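Glucosidase 2 subunit beta (Schizosaccharomyces pombe, PDB 4XQM) recognises mannose-rich N-glycans through its MRH lectin domain, the part described here, as the beta subunit that retains glucosidase II's catalytic alpha subunit in the endoplasmic reticulum. Local coordinates at residues K19-F27 / F36-Y46; V62-V73 / I85-C93. All coordinates share one frame; numbering follows the deposited sequence.

Contact 1 (K19-F27 / F36-Y46); sequences KVVFYENVF and FASQEGNVLKY
Tyr46 and Tyr23 are the two bumps here, each pushed into a hollow made by the other segment. The ring of Tyr46 rises from strand 43-48 into the turn Val21-Glu24, a type II beta turn closed by a classic bulge in which Glu24 and Asn25 both face Val21. One face of that ring is filled by Val26, whose CG2 sits 3.5 Å from the ring centroid, almost on the ring normal, a CH-pi contact suited to a methyl of beta-branched valine. At the far end Tyr46 OH donates to Val21 O at 2.8 Å, standing above the carbonyl plane, while Glu24 N reaches the same oxygen from the opposite face. Tyr23 fits the second hollow: its CD1 edge stands over the centre of the Phe36 ring, an edge-to-face pair with planes at 74°, and Leu44 CD2 comes obliquely to CE1 at 3.9 Å. Beyond the rings Tyr23 OH donates to Gln39 OE1 at 2.7 Å, on an in-plane lone pair, and Gln39 NE2 is occupied by Gly41 O. Phe36 N also bonds Glu24 O at 2.8 Å. The contact joins the turn between strands 16-21 and 25-28 to strands 31-40 and 43-48 of the MRH sheet; Phe22 and Tyr46 reach Val64 and Val62 of strand 59-66. Both tyrosines thus pack by their rings and spend their hydroxyls on carbonyls, binding the turn by apolar fit and directed polar bonds.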
loop_
_atom_site.group_PDB
_atom_site.type_symbol
_atom_site.label_atom_id
_atom_site.label_comp_id
_atom_site.label_asym_id
_atom_site.label_seq_id
_atom_site.Cartn_x
_atom_site.Cartn_y
_atom_site.Cartn_z
ATOM N N LYS A 19 -4.851 4.732 -1.876
ATOM C CA LYS A 19 -4.080 4.897 -3.092
ATOM C C LYS A 19 -2.705 4.307 -2.875
ATOM O O LYS A 19 -1.960 4.755 -1.991
ATOM C CB LYS A 19 -3.972 6.374 -3.443
ATOM C CG LYS A 19 -3.127 6.692 -4.652
ATOM C CD LYS A 19 -3.161 8.204 -4.883
ATOM C CE LYS A 19 -4.592 8.754 -4.746
ATOM N NZ LYS A 19 -4.654 10.249 -4.752
ATOM N N VAL A 20 -2.386 3.275 -3.652
ATOM C CA VAL A 20 -1.064 2.664 -3.611
ATOM C C VAL A 20 -0.325 3.049 -4.878
ATOM O O VAL A 20 -0.827 2.828 -5.982
ATOM C CB VAL A 20 -1.132 1.120 -3.541
ATOM C CG1 VAL A 20 0.273 0.513 -3.627
ATOM C CG2 VAL A 20 -1.833 0.676 -2.250
ATOM N N VAL A 21 0.848 3.652 -4.709
ATOM C CA VAL A 21 1.727 3.929 -5.837
ATOM C C VAL A 21 2.999 3.093 -5.676
ATOM O O VAL A 21 3.772 3.287 -4.730
ATOM C CB VAL A 21 2.070 5.414 -5.933
ATOM C CG1 VAL A 21 2.820 5.672 -7.230
ATOM C CG2 VAL A 21 0.809 6.236 -5.912
ATOM N N PHE A 22 3.215 2.154 -6.593
ATOM C CA PHE A 22 4.350 1.232 -6.451
ATOM C C PHE A 22 5.684 1.983 -6.364
ATOM O O PHE A 22 5.968 2.859 -7.187
ATOM C CB PHE A 22 4.390 0.207 -7.593
ATOM C CG PHE A 22 3.251 -0.791 -7.578
ATOM C CD1 PHE A 22 2.652 -1.190 -6.384
ATOM C CD2 PHE A 22 2.797 -1.348 -8.772
ATOM C CE1 PHE A 22 1.602 -2.130 -6.390
ATOM C CE2 PHE A 22 1.759 -2.273 -8.785
ATOM C CZ PHE A 22 1.161 -2.664 -7.601
ATOM N N TYR A 23 6.472 1.651 -5.336
ATOM C CA TYR A 23 7.818 2.195 -5.135
ATOM C C TYR A 23 7.841 3.690 -4.837
ATOM O O TYR A 23 8.898 4.325 -4.887
ATOM C CB TYR A 23 8.725 1.877 -6.331
ATOM C CG TYR A 23 8.951 0.400 -6.553
ATOM C CD1 TYR A 23 9.145 -0.466 -5.484
ATOM C CD2 TYR A 23 8.947 -0.136 -7.832
ATOM C CE1 TYR A 23 9.353 -1.830 -5.694
ATOM C CE2 TYR A 23 9.158 -1.478 -8.049
ATOM C CZ TYR A 23 9.357 -2.324 -6.989
ATOM O OH TYR A 23 9.555 -3.667 -7.222
ATOM N N GLU A 24 6.683 4.245 -4.500
ATOM C CA GLU A 24 6.615 5.641 -4.094
ATOM C C GLU A 24 5.944 5.765 -2.723
ATOM O O GLU A 24 6.631 5.806 -1.697
ATOM C CB GLU A 24 5.952 6.496 -5.190
ATOM C CG GLU A 24 6.848 6.539 -6.444
ATOM C CD GLU A 24 6.316 7.392 -7.583
ATOM O OE1 GLU A 24 5.239 8.022 -7.442
ATOM O OE2 GLU A 24 6.992 7.440 -8.645
ATOM N N ASN A 25 4.621 5.805 -2.692
ATOM C CA ASN A 25 3.935 5.986 -1.414
ATOM C C ASN A 25 2.541 5.379 -1.378
ATOM O O ASN A 25 1.998 4.989 -2.413
ATOM C CB ASN A 25 3.874 7.475 -1.051
ATOM C CG ASN A 25 3.669 8.351 -2.261
ATOM O OD1 ASN A 25 2.937 7.992 -3.185
ATOM N ND2 ASN A 25 4.328 9.506 -2.275
ATOM N N VAL A 26 1.981 5.298 -0.171
ATOM C CA VAL A 26 0.605 4.856 0.026
ATOM C C VAL A 26 -0.145 5.921 0.805
ATOM O O VAL A 26 0.391 6.456 1.779
ATOM C CB VAL A 26 0.548 3.545 0.826
ATOM C CG1 VAL A 26 -0.890 3.127 1.048
ATOM C CG2 VAL A 26 1.314 2.446 0.086
ATOM N N PHE A 27 -1.371 6.225 0.377
ATOM C CA PHE A 27 -2.227 7.198 1.074
ATOM C C PHE A 27 -3.596 6.642 1.454
ATOM O O PHE A 27 -4.123 5.712 0.813
ATOM C CB PHE A 27 -2.460 8.451 0.226
ATOM C CG PHE A 27 -1.227 9.269 -0.007
ATOM C CD1 PHE A 27 -0.406 8.995 -1.090
ATOM C CD2 PHE A 27 -0.915 10.329 0.828
ATOM C CE1 PHE A 27 0.734 9.748 -1.323
ATOM C CE2 PHE A 27 0.230 11.088 0.602
ATOM C CZ PHE A 27 1.049 10.791 -0.473
ATOM N N PHE A 36 7.875 4.194 0.277
ATOM C CA PHE A 36 8.469 2.901 -0.010
ATOM C C PHE A 36 9.857 2.758 0.602
ATOM O O PHE A 36 10.738 3.589 0.349
ATOM C CB PHE A 36 8.570 2.648 -1.519
ATOM C CG PHE A 36 9.285 1.363 -1.852
ATOM C CD1 PHE A 36 8.653 0.136 -1.671
ATOM C CD2 PHE A 36 10.600 1.367 -2.311
ATOM C CE1 PHE A 36 9.305 -1.055 -1.959
ATOM C CE2 PHE A 36 11.251 0.176 -2.601
ATOM C CZ PHE A 36 10.603 -1.039 -2.420
ATOM N N ALA A 37 10.055 1.685 1.365
ATOM C CA ALA A 37 11.302 1.469 2.093
ATOM C C ALA A 37 12.096 0.261 1.603
ATOM O O ALA A 37 13.308 0.356 1.386
ATOM C CB ALA A 37 11.016 1.344 3.589
ATOM N N SER A 38 11.425 -0.882 1.454
ATOM C CA SER A 38 12.102 -2.120 1.075
ATOM C C SER A 38 11.134 -3.134 0.471
ATOM O O SER A 38 9.909 -2.998 0.596
ATOM C CB SER A 38 12.781 -2.745 2.295
ATOM O OG SER A 38 11.810 -3.094 3.273
ATOM N N GLN A 39 11.688 -4.152 -0.177
ATOM C CA GLN A 39 10.862 -5.228 -0.720
ATOM C C GLN A 39 11.521 -6.571 -0.480
ATOM O O GLN A 39 12.732 -6.724 -0.669
ATOM C CB GLN A 39 10.599 -5.031 -2.216
ATOM C CG GLN A 39 9.729 -6.131 -2.823
ATOM C CD GLN A 39 9.436 -5.893 -4.285
ATOM O OE1 GLN A 39 9.806 -4.855 -4.835
ATOM N NE2 GLN A 39 8.759 -6.846 -4.923
ATOM N N GLU A 40 10.720 -7.533 -0.030
ATOM C CA GLU A 40 11.168 -8.909 0.114
ATOM C C GLU A 40 10.126 -9.776 -0.576
ATOM O O GLU A 40 8.962 -9.813 -0.151
ATOM C CB GLU A 40 11.291 -9.297 1.592
ATOM C CG GLU A 40 11.763 -10.732 1.804
ATOM C CD GLU A 40 11.170 -11.383 3.050
ATOM O OE1 GLU A 40 11.008 -10.688 4.082
ATOM O OE2 GLU A 40 10.862 -12.597 2.994
ATOM N N GLY A 41 10.527 -10.458 -1.644
ATOM C CA GLY A 41 9.570 -11.223 -2.426
ATOM C C GLY A 41 8.460 -10.340 -2.985
ATOM O O GLY A 41 8.732 -9.303 -3.608
ATOM N N ASN A 42 7.209 -10.748 -2.757
ATOM C CA ASN A 42 6.044 -9.989 -3.220
ATOM C C ASN A 42 5.631 -8.914 -2.231
ATOM O O ASN A 42 4.597 -8.266 -2.409
ATOM C CB ASN A 42 4.848 -10.925 -3.396
ATOM C CG ASN A 42 5.102 -11.989 -4.425
ATOM O OD1 ASN A 42 5.850 -11.765 -5.380
ATOM N ND2 ASN A 42 4.490 -13.157 -4.243
ATOM N N VAL A 43 6.425 -8.727 -1.186
ATOM C CA VAL A 43 6.004 -7.863 -0.091
ATOM C C VAL A 43 6.738 -6.523 -0.094
ATOM O O VAL A 43 7.962 -6.469 0.083
ATOM C CB VAL A 43 6.185 -8.588 1.249
ATOM C CG1 VAL A 43 5.803 -7.674 2.396
ATOM C CG2 VAL A 43 5.354 -9.867 1.259
ATOM N N LEU A 44 5.981 -5.444 -0.285
ATOM C CA LEU A 44 6.547 -4.093 -0.315
ATOM C C LEU A 44 6.255 -3.386 1.007
ATOM O O LEU A 44 5.082 -3.226 1.386
ATOM C CB LEU A 44 5.954 -3.279 -1.466
ATOM C CG LEU A 44 6.422 -3.558 -2.900
ATOM C CD1 LEU A 44 5.949 -4.917 -3.427
ATOM C CD2 LEU A 44 5.979 -2.419 -3.826
ATOM N N LYS A 45 7.305 -2.951 1.703
ATOM C CA LYS A 45 7.122 -2.245 2.963
ATOM C C LYS A 45 7.176 -0.744 2.750
ATOM O O LYS A 45 8.154 -0.217 2.201
ATOM C CB LYS A 45 8.178 -2.668 3.995
ATOM C CG LYS A 45 8.063 -4.128 4.406
ATOM C CD LYS A 45 9.078 -4.480 5.494
ATOM C CE LYS A 45 8.905 -5.915 5.965
ATOM N NZ LYS A 45 9.523 -6.109 7.305
ATOM N N TYR A 46 6.127 -0.062 3.201
ATOM C CA TYR A 46 6.067 1.392 3.178
ATOM C C TYR A 46 6.125 1.877 4.630
ATOM O O TYR A 46 5.414 1.353 5.489
ATOM C CB TYR A 46 4.764 1.869 2.515
ATOM C CG TYR A 46 4.687 1.647 1.020
ATOM C CD1 TYR A 46 4.408 0.385 0.489
ATOM C CD2 TYR A 46 4.876 2.705 0.138
ATOM C CE1 TYR A 46 4.335 0.189 -0.892
ATOM C CE2 TYR A 46 4.798 2.520 -1.236
ATOM C CZ TYR A 46 4.528 1.266 -1.743
ATOM O OH TYR A 46 4.459 1.104 -3.111
#

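Contact 2 (V62-V73 / I85-C93); sequences VTVECGVENEIV and IKMKSPAAC
Met87, on the middle one of three strands, meets both arms of segment 62-73, parallel strand 59-66 on one flank and antiparallel strand 71-77 on the other. Its CB lies 3.3 Å from Glu71 O, closer than to Thr63 O on the other arm. CG, anti to the carbonyl carbon (chi1 -58°), passes between Glu71 O and Val62 CG1. SD reaches Val62 CG1 at 3.6 Å, and a bend at chi3 (62°) turns CE toward the 71-77 arm, where it meets Glu71 O at 3.9 Å and Ile72 CG1 at 4.2 Å. A long, flexible thioether suits this place, touching apolar branches on two strands; Val20 of strand 16-21 and Thr9 of strand 8-13 also touch it. Met87 N bonds Thr63 O, and Met87 O accepts from Glu65 N and from a water that also donates to Glu65 OE1. Further on, Ser89 OG donates to Asn70 OD1 at 2.6 Å and accepts Ala91 N in an ST turn. The Cys66-Cys93 disulfide, SG to SG 2.0 Å, ties the region where strand 59-66 runs out to the tail. Apolar filling and the backbone ladder hold the strand between its neighbours, and the disulfide pins the tail beyond it.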
loop_
_atom_site.group_PDB
_atom_site.type_symbol
_atom_site.label_atom_id
_atom_site.label_comp_id
_atom_site.label_asym_id
_atom_site.label_seq_id
_atom_site.Cartn_x
_atom_site.Cartn_y
_atom_site.Cartn_z
ATOM N N VAL A 62 2.462 -4.038 1.915
ATOM C CA VAL A 62 1.650 -4.266 0.722
ATOM C C VAL A 62 2.107 -5.527 0.011
ATOM O O VAL A 62 3.224 -5.575 -0.516
ATOM C CB VAL A 62 1.732 -3.060 -0.258
ATOM C CG1 VAL A 62 0.827 -3.279 -1.470
ATOM C CG2 VAL A 62 1.379 -1.747 0.454
ATOM N N THR A 63 1.240 -6.539 -0.009
ATOM C CA THR A 63 1.546 -7.791 -0.693
ATOM C C THR A 63 0.932 -7.770 -2.091
ATOM O O THR A 63 -0.285 -7.648 -2.239
ATOM C CB THR A 63 1.042 -9.017 0.098
ATOM O OG1 THR A 63 1.656 -9.041 1.397
ATOM C CG2 THR A 63 1.390 -10.313 -0.639
ATOM N N VAL A 64 1.779 -7.860 -3.116
ATOM C CA VAL A 64 1.325 -7.743 -4.502
ATOM C C VAL A 64 1.481 -9.077 -5.222
ATOM O O VAL A 64 2.603 -9.583 -5.396
ATOM C CB VAL A 64 2.135 -6.677 -5.270
ATOM C CG1 VAL A 64 1.553 -6.476 -6.663
ATOM C CG2 VAL A 64 2.160 -5.363 -4.511
ATOM N N GLU A 65 0.364 -9.643 -5.657
ATOM C CA GLU A 65 0.400 -10.942 -6.324
ATOM C C GLU A 65 -0.083 -10.834 -7.762
ATOM O O GLU A 65 -0.788 -9.894 -8.122
ATOM C CB GLU A 65 -0.392 -11.967 -5.516
ATOM C CG GLU A 65 0.249 -12.170 -4.139
ATOM C CD GLU A 65 -0.574 -13.013 -3.193
ATOM O OE1 GLU A 65 -1.805 -13.135 -3.391
ATOM O OE2 GLU A 65 0.028 -13.550 -2.237
ATOM N N CYS A 66 0.341 -11.783 -8.589
ATOM C CA CYS A 66 0.044 -11.758 -10.018
ATOM C C CYS A 66 -1.456 -11.792 -10.297
ATOM O O CYS A 66 -2.180 -12.627 -9.750
ATOM C CB CYS A 66 0.720 -12.938 -10.725
ATOM S SG CYS A 66 0.285 -13.125 -12.486
ATOM N N GLY A 67 -1.901 -10.879 -11.163
ATOM C CA GLY A 67 -3.260 -10.883 -11.668
ATOM C C GLY A 67 -3.330 -10.065 -12.938
ATOM O O GLY A 67 -2.378 -9.369 -13.291
ATOM N N VAL A 68 -4.474 -10.110 -13.609
ATOM C CA VAL A 68 -4.593 -9.471 -14.920
ATOM C C VAL A 68 -4.790 -7.955 -14.854
ATOM O O VAL A 68 -4.474 -7.245 -15.805
ATOM C CB VAL A 68 -5.711 -10.128 -15.766
ATOM C CG1 VAL A 68 -5.345 -11.570 -16.071
ATOM C CG2 VAL A 68 -7.040 -10.074 -15.030
ATOM N N GLU A 69 -5.300 -7.458 -13.732
ATOM C CA GLU A 69 -5.594 -6.037 -13.572
ATOM C C GLU A 69 -5.156 -5.567 -12.186
ATOM O O GLU A 69 -5.187 -6.351 -11.226
ATOM C CB GLU A 69 -7.098 -5.803 -13.752
ATOM C CG GLU A 69 -7.577 -4.392 -13.439
ATOM C CD GLU A 69 -8.875 -4.037 -14.157
ATOM O OE1 GLU A 69 -9.687 -4.954 -14.428
ATOM O OE2 GLU A 69 -9.076 -2.834 -14.450
ATOM N N ASN A 70 -4.738 -4.309 -12.081
ATOM C CA ASN A 70 -4.437 -3.706 -10.776
ATOM C C ASN A 70 -5.679 -3.624 -9.888
ATOM O O ASN A 70 -6.717 -3.106 -10.307
ATOM C CB ASN A 70 -3.881 -2.292 -10.948
ATOM C CG ASN A 70 -2.508 -2.273 -11.559
ATOM O OD1 ASN A 70 -1.759 -3.253 -11.476
ATOM N ND2 ASN A 70 -2.150 -1.142 -12.158
ATOM N N GLU A 71 -5.560 -4.124 -8.663
ATOM C CA GLU A 71 -6.686 -4.179 -7.740
ATOM C C GLU A 71 -6.193 -4.165 -6.292
ATOM O O GLU A 71 -5.240 -4.871 -5.949
ATOM C CB GLU A 71 -7.487 -5.461 -8.001
ATOM C CG GLU A 71 -8.529 -5.793 -6.938
ATOM C CD GLU A 71 -9.184 -7.158 -7.159
ATOM O OE1 GLU A 71 -10.109 -7.500 -6.387
ATOM O OE2 GLU A 71 -8.774 -7.886 -8.094
ATOM N N ILE A 72 -6.825 -3.344 -5.451
ATOM C CA ILE A 72 -6.624 -3.461 -4.012
ATOM C C ILE A 72 -7.664 -4.466 -3.521
ATOM O O ILE A 72 -8.866 -4.203 -3.577
ATOM C CB ILE A 72 -6.774 -2.099 -3.300
ATOM C CG1 ILE A 72 -5.607 -1.173 -3.680
ATOM C CG2 ILE A 72 -6.844 -2.264 -1.778
ATOM C CD1 ILE A 72 -5.774 0.270 -3.167
ATOM N N VAL A 73 -7.188 -5.634 -3.095
ATOM C CA VAL A 73 -8.054 -6.748 -2.699
ATOM C C VAL A 73 -8.625 -6.503 -1.312
ATOM O O VAL A 73 -9.817 -6.689 -1.095
ATOM C CB VAL A 73 -7.286 -8.090 -2.749
ATOM C CG1 VAL A 73 -8.117 -9.224 -2.158
ATOM C CG2 VAL A 73 -6.922 -8.403 -4.196
ATOM N N ILE A 85 -2.101 -4.435 3.305
ATOM C CA ILE A 85 -2.834 -4.249 2.056
ATOM C C ILE A 85 -2.487 -5.364 1.096
ATOM O O ILE A 85 -1.307 -5.570 0.776
ATOM C CB ILE A 85 -2.492 -2.895 1.407
ATOM C CG1 ILE A 85 -2.712 -1.757 2.409
ATOM C CG2 ILE A 85 -3.349 -2.672 0.164
ATOM C CD1 ILE A 85 -2.383 -0.371 1.872
ATOM N N LYS A 86 -3.507 -6.089 0.647
ATOM C CA LYS A 86 -3.319 -7.138 -0.355
ATOM C C LYS A 86 -3.748 -6.629 -1.732
ATOM O O LYS A 86 -4.788 -5.970 -1.861
ATOM C CB LYS A 86 -4.113 -8.390 0.029
ATOM C CG LYS A 86 -3.855 -9.590 -0.883
ATOM C CD LYS A 86 -4.453 -10.863 -0.287
ATOM C CE LYS A 86 -4.480 -11.982 -1.319
ATOM N NZ LYS A 86 -5.280 -13.159 -0.854
ATOM N N MET A 87 -2.939 -6.921 -2.751
ATOM C CA MET A 87 -3.214 -6.459 -4.107
ATOM C C MET A 87 -2.995 -7.536 -5.154
ATOM O O MET A 87 -2.259 -8.484 -4.927
ATOM C CB MET A 87 -2.289 -5.288 -4.467
ATOM C CG MET A 87 -2.387 -4.091 -3.560
ATOM S SD MET A 87 -1.398 -2.721 -4.196
ATOM C CE MET A 87 -2.189 -2.412 -5.776
ATOM N N LYS A 88 -3.630 -7.361 -6.307
ATOM C CA LYS A 88 -3.247 -8.068 -7.526
ATOM C C LYS A 88 -2.759 -7.046 -8.540
ATOM O O LYS A 88 -3.209 -5.886 -8.528
ATOM C CB LYS A 88 -4.422 -8.884 -8.076
ATOM C CG LYS A 88 -4.655 -10.152 -7.253
ATOM C CD LYS A 88 -6.118 -10.473 -7.015
ATOM C CE LYS A 88 -6.814 -10.963 -8.256
ATOM N NZ LYS A 88 -7.881 -11.982 -7.929
ATOM N N SER A 89 -1.830 -7.458 -9.403
ATOM C CA SER A 89 -1.275 -6.555 -10.413
ATOM C C SER A 89 -0.471 -7.335 -11.432
ATOM O O SER A 89 0.243 -8.276 -11.065
ATOM C CB SER A 89 -0.348 -5.510 -9.781
ATOM O OG SER A 89 0.280 -4.741 -10.798
ATOM N N PRO A 90 -0.574 -6.948 -12.711
ATOM C CA PRO A 90 0.300 -7.543 -13.729
ATOM C C PRO A 90 1.776 -7.305 -13.413
ATOM O O PRO A 90 2.616 -8.066 -13.889
ATOM C CB PRO A 90 -0.091 -6.802 -15.014
ATOM C CG PRO A 90 -1.477 -6.320 -14.772
ATOM C CD PRO A 90 -1.550 -6.010 -13.295
ATOM N N ALA A 91 2.091 -6.290 -12.607
ATOM C CA ALA A 91 3.479 -6.034 -12.206
ATOM C C ALA A 91 4.104 -7.248 -11.520
ATOM O O ALA A 91 5.330 -7.437 -11.561
ATOM C CB ALA A 91 3.556 -4.843 -11.286
ATOM N N ALA A 92 3.260 -8.065 -10.894
ATOM C CA ALA A 92 3.724 -9.202 -10.105
ATOM C C ALA A 92 3.719 -10.488 -10.925
ATOM O O ALA A 92 3.999 -11.569 -10.403
ATOM C CB ALA A 92 2.872 -9.365 -8.852
ATOM N N CYS A 93 3.418 -10.366 -12.212
ATOM C CA CYS A 93 3.360 -11.546 -13.078
ATOM C C CYS A 93 4.694 -11.764 -13.773
ATOM O O CYS A 93 5.544 -10.866 -13.807
ATOM C CB CYS A 93 2.232 -11.396 -14.102
ATOM S SG CYS A 93 0.586 -11.300 -13.351
HETATM O O HOH W 1 -3.255 -11.012 -4.100
#

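From the N terminus, the chain passes through strands 16-21 and 25-28, and contact 1 closes when strands 31-40 and 43-48 return to the turn between the first pair. After the loop that follows strand 43-48, the chain enters strand 59-66, where contact 2 opens; it closes as strand 82-89, the second arm of the hairpin with 71-77, runs back along strand 59-66 and on to Cys93. The two loops follow one another in series and do not interlock. They still meet in space: Leu44 N and Asn42 O pair with Val62 O and Val64 N across adjacent strands, while Phe22 packs on Ser89. Together they tie the early hairpins of the MRH domain to its C-terminal strands.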